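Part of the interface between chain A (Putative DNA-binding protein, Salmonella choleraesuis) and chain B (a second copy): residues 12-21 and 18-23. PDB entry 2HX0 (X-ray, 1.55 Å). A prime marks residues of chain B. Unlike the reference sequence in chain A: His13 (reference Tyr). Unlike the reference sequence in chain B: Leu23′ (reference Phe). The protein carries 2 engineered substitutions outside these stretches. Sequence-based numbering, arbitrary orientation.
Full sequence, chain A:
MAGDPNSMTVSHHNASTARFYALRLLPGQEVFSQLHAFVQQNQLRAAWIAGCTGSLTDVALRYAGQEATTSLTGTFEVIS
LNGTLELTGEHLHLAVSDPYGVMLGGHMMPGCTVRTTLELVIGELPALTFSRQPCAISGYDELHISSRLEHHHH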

# COMPACT_ATOMS: atom_id res chain seq x y z
N HIS A 12 2.45 25.88 7.94
CA HIS A 12 2.09 25.20 6.67
C HIS A 12 1.94 23.70 6.90
O HIS A 12 2.50 23.15 7.85
CB HIS A 12 3.16 25.46 5.61
CG HIS A 12 2.85 24.88 4.26
ND1 HIS A 12 1.66 25.14 3.60
CD2 HIS A 12 3.57 24.08 3.45
CE1 HIS A 12 1.67 24.51 2.44
NE2 HIS A 12 2.81 23.86 2.32
N HIS A 13 1.19 23.03 6.03
CA HIS A 13 0.98 21.61 6.18
C HIS A 13 1.92 20.72 5.39
O HIS A 13 3.07 21.07 5.15
CB HIS A 13 -0.47 21.25 5.83
CG HIS A 13 -0.97 21.91 4.58
ND1 HIS A 13 -1.23 23.27 4.52
CD2 HIS A 13 -1.23 21.42 3.35
CE1 HIS A 13 -1.64 23.57 3.30
NE2 HIS A 13 -1.64 22.47 2.57
N ASN A 14 1.39 19.57 5.00
CA ASN A 14 2.06 18.52 4.24
C ASN A 14 3.33 17.90 4.80
O ASN A 14 3.38 16.69 4.96
CB ASN A 14 2.29 18.95 2.77
CG ASN A 14 3.00 20.28 2.62
OD1 ASN A 14 4.14 20.45 3.06
ND2 ASN A 14 2.33 21.23 1.99
N ALA A 15 4.34 18.70 5.14
CA ALA A 15 5.61 18.12 5.61
C ALA A 15 5.74 17.69 7.08
O ALA A 15 5.41 18.45 7.99
CB ALA A 15 6.75 19.05 5.26
N SER A 16 6.24 16.47 7.29
CA SER A 16 6.44 15.95 8.63
C SER A 16 7.26 14.67 8.67
O SER A 16 7.28 13.90 7.70
CB SER A 16 5.08 15.68 9.30
OG SER A 16 5.24 15.17 10.61
N THR A 17 7.94 14.44 9.79
CA THR A 17 8.68 13.20 9.98
C THR A 17 7.55 12.26 10.40
O THR A 17 6.42 12.71 10.63
CB THR A 17 9.67 13.32 11.15
OG1 THR A 17 8.96 13.66 12.35
CG2 THR A 17 10.71 14.39 10.86
N ALA A 18 7.83 10.97 10.50
CA ALA A 18 6.78 10.05 10.91
C ALA A 18 7.26 9.14 12.02
O ALA A 18 8.44 8.81 12.11
CB ALA A 18 6.33 9.21 9.72
N ARG A 19 6.31 8.76 12.88
CA ARG A 19 6.57 7.83 13.96
C ARG A 19 5.70 6.64 13.57
O ARG A 19 4.54 6.83 13.19
CB ARG A 19 6.09 8.43 15.30
CG ARG A 19 6.46 7.59 16.51
CD ARG A 19 6.16 8.32 17.81
NE ARG A 19 4.73 8.55 18.00
CZ ARG A 19 4.15 9.75 18.00
NH1 ARG A 19 4.88 10.84 17.82
NH2 ARG A 19 2.85 9.86 18.20
N PHE A 20 6.25 5.43 13.64
CA PHE A 20 5.47 4.26 13.26
C PHE A 20 5.12 3.35 14.41
O PHE A 20 5.85 3.25 15.40
CB PHE A 20 6.21 3.45 12.19
CG PHE A 20 6.38 4.19 10.90
CD1 PHE A 20 7.46 5.04 10.70
CD2 PHE A 20 5.41 4.09 9.91
CE1 PHE A 20 7.58 5.78 9.52
CE2 PHE A 20 5.52 4.83 8.73
CZ PHE A 20 6.60 5.67 8.53
N TYR A 21 3.99 2.68 14.26
CA TYR A 21 3.50 1.75 15.27
C TYR A 21 3.21 0.41 14.61
O TYR A 21 2.64 0.36 13.53
CB TYR A 21 2.20 2.26 15.89
CG TYR A 21 2.33 3.55 16.66
CD1 TYR A 21 2.28 4.78 16.02
CD2 TYR A 21 2.49 3.54 18.05
CE1 TYR A 21 2.38 5.98 16.73
CE2 TYR A 21 2.59 4.73 18.77
CZ TYR A 21 2.53 5.94 18.11
OH TYR A 21 2.62 7.10 18.83
N ALA B 18 13.06 9.25 5.98
CA ALA B 18 12.05 9.75 5.06
C ALA B 18 11.35 10.97 5.62
O ALA B 18 11.20 11.11 6.84
CB ALA B 18 11.03 8.66 4.75
N ARG B 19 10.94 11.85 4.72
CA ARG B 19 10.18 13.04 5.07
C ARG B 19 8.84 12.78 4.39
O ARG B 19 8.82 12.37 3.23
CB ARG B 19 10.85 14.29 4.49
CG ARG B 19 10.21 15.60 4.94
CD ARG B 19 11.03 16.81 4.50
NE ARG B 19 11.08 16.95 3.05
CZ ARG B 19 12.18 16.81 2.32
NH1 ARG B 19 13.34 16.52 2.90
NH2 ARG B 19 12.13 16.98 1.01
N PHE B 20 7.74 12.99 5.09
CA PHE B 20 6.43 12.74 4.50
C PHE B 20 5.62 13.98 4.25
O PHE B 20 5.73 14.98 4.95
CB PHE B 20 5.62 11.78 5.37
CG PHE B 20 6.23 10.41 5.46
CD1 PHE B 20 7.19 10.12 6.43
CD2 PHE B 20 5.89 9.43 4.54
CE1 PHE B 20 7.81 8.87 6.47
CE2 PHE B 20 6.49 8.17 4.58
CZ PHE B 20 7.46 7.89 5.54
N TYR B 21 4.78 13.90 3.22
CA TYR B 21 3.91 15.00 2.84
C TYR B 21 2.48 14.50 2.75
O TYR B 21 2.23 13.42 2.22
CB TYR B 21 4.31 15.55 1.47
CG TYR B 21 5.68 16.17 1.40
CD1 TYR B 21 6.81 15.39 1.20
CD2 TYR B 21 5.85 17.55 1.52
CE1 TYR B 21 8.08 15.96 1.12
CE2 TYR B 21 7.11 18.13 1.44
CZ TYR B 21 8.22 17.34 1.24
OH TYR B 21 9.46 17.92 1.15
N ALA B 22 1.55 15.28 3.29
CA ALA B 22 0.15 14.89 3.22
C ALA B 22 -0.58 15.90 2.36
O ALA B 22 -0.39 17.10 2.51
CB ALA B 22 -0.46 14.86 4.63
N LEU B 23 -1.39 15.42 1.43
CA LEU B 23 -2.13 16.35 0.59
C LEU B 23 -3.45 15.78 0.13
O LEU B 23 -3.65 14.57 0.16
CB LEU B 23 -1.30 16.76 -0.63
CG LEU B 23 -0.82 15.67 -1.58
CD1 LEU B 23 -0.64 16.25 -2.98
CD2 LEU B 23 0.49 15.08 -1.07
O HOH W 1 10.35 10.31 9.35

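The contact is built on a short antiparallel pairing of backbones, and the side chains fit around it. Ser16 and Phe20′ form its firmest point: Ser16 N donates to Phe20′ O at 2.8 Å with an N-H...O angle of 142°, and Phe20′ N donates to Ser16 O at 2.8 Å with a straighter angle of 160°. This reciprocal pair, with Ser16 CA and Phe20′ CA 5.2 Å apart, is the signature of a hydrogen-bonded antiparallel bridge.

Toward Asn14 the backbones press closer, and the evidence there is less clean. Asn14 CA lies only 4.2 Å from Tyr21′ CA, and Asn14 O approaches Tyr21′ CA to 2.8 Å, too close to be relied on. Ala22′ N donates to the same Asn14 O at 2.9 Å, with a bent angle of 134°; because of that crowding, the carbonyl position is less certain than those of the Ser16 bridge. A CA-H...O contact from Ala15 CA to Phe20′ O, 3.2 Å long with 153° at the hydrogen, lies beside the bridge. Asn14 has phi/psi of 57°/-54°, so the chain turns here rather than continuing as an extended strand, and 77 Å² of the residue is covered by the other stretch.

Side chains occupy both faces of this pairing. On the face of Ala15 and Tyr21′, the Ala15 methyl rests against the tyrosine ring, Ala15 CB meeting Tyr21′ CE2 at 3.9 Å, oblique to the ring plane. Asn14 OD1 approaches the edge of the same ring, 3.7 Å from Tyr21′ CD2. The far end of the tyrosine is held within its own chain, where Arg19′ NE and Arg19′ NH2 donate to Tyr21′ OH at 2.7 and 2.8 Å.

On the face of Ser16 and Phe20′, the Phe20′ ring is the main bump, and Ser16 O, the Ala18 methyl and the tip of the Phe20 ring line the hollow it enters. Phe20′ has 92 Å² covered, the largest share of any residue here, and adopts chi1 of -65° (m). Ser16 O lies at the ring's edge, 4.0 Å from Phe20′ CD1. The Ala18 methyl points toward the other stretch and packs against the ring, with Ala18 CB 3.5 Å from Phe20′ CD1. At its tip, Phe20′ CZ touches Phe20 CZ at 3.8 Å. The two ring planes are inclined at 68° and their centroids are 6.0 Å apart, so the rings meet tip to tip at an oblique angle.

A water bridges the chains nearby, accepting from Ala18 N and donating to Ala18′ O, each at 2.8 Å from its oxygen. Altogether the two stretches bury 421 Å².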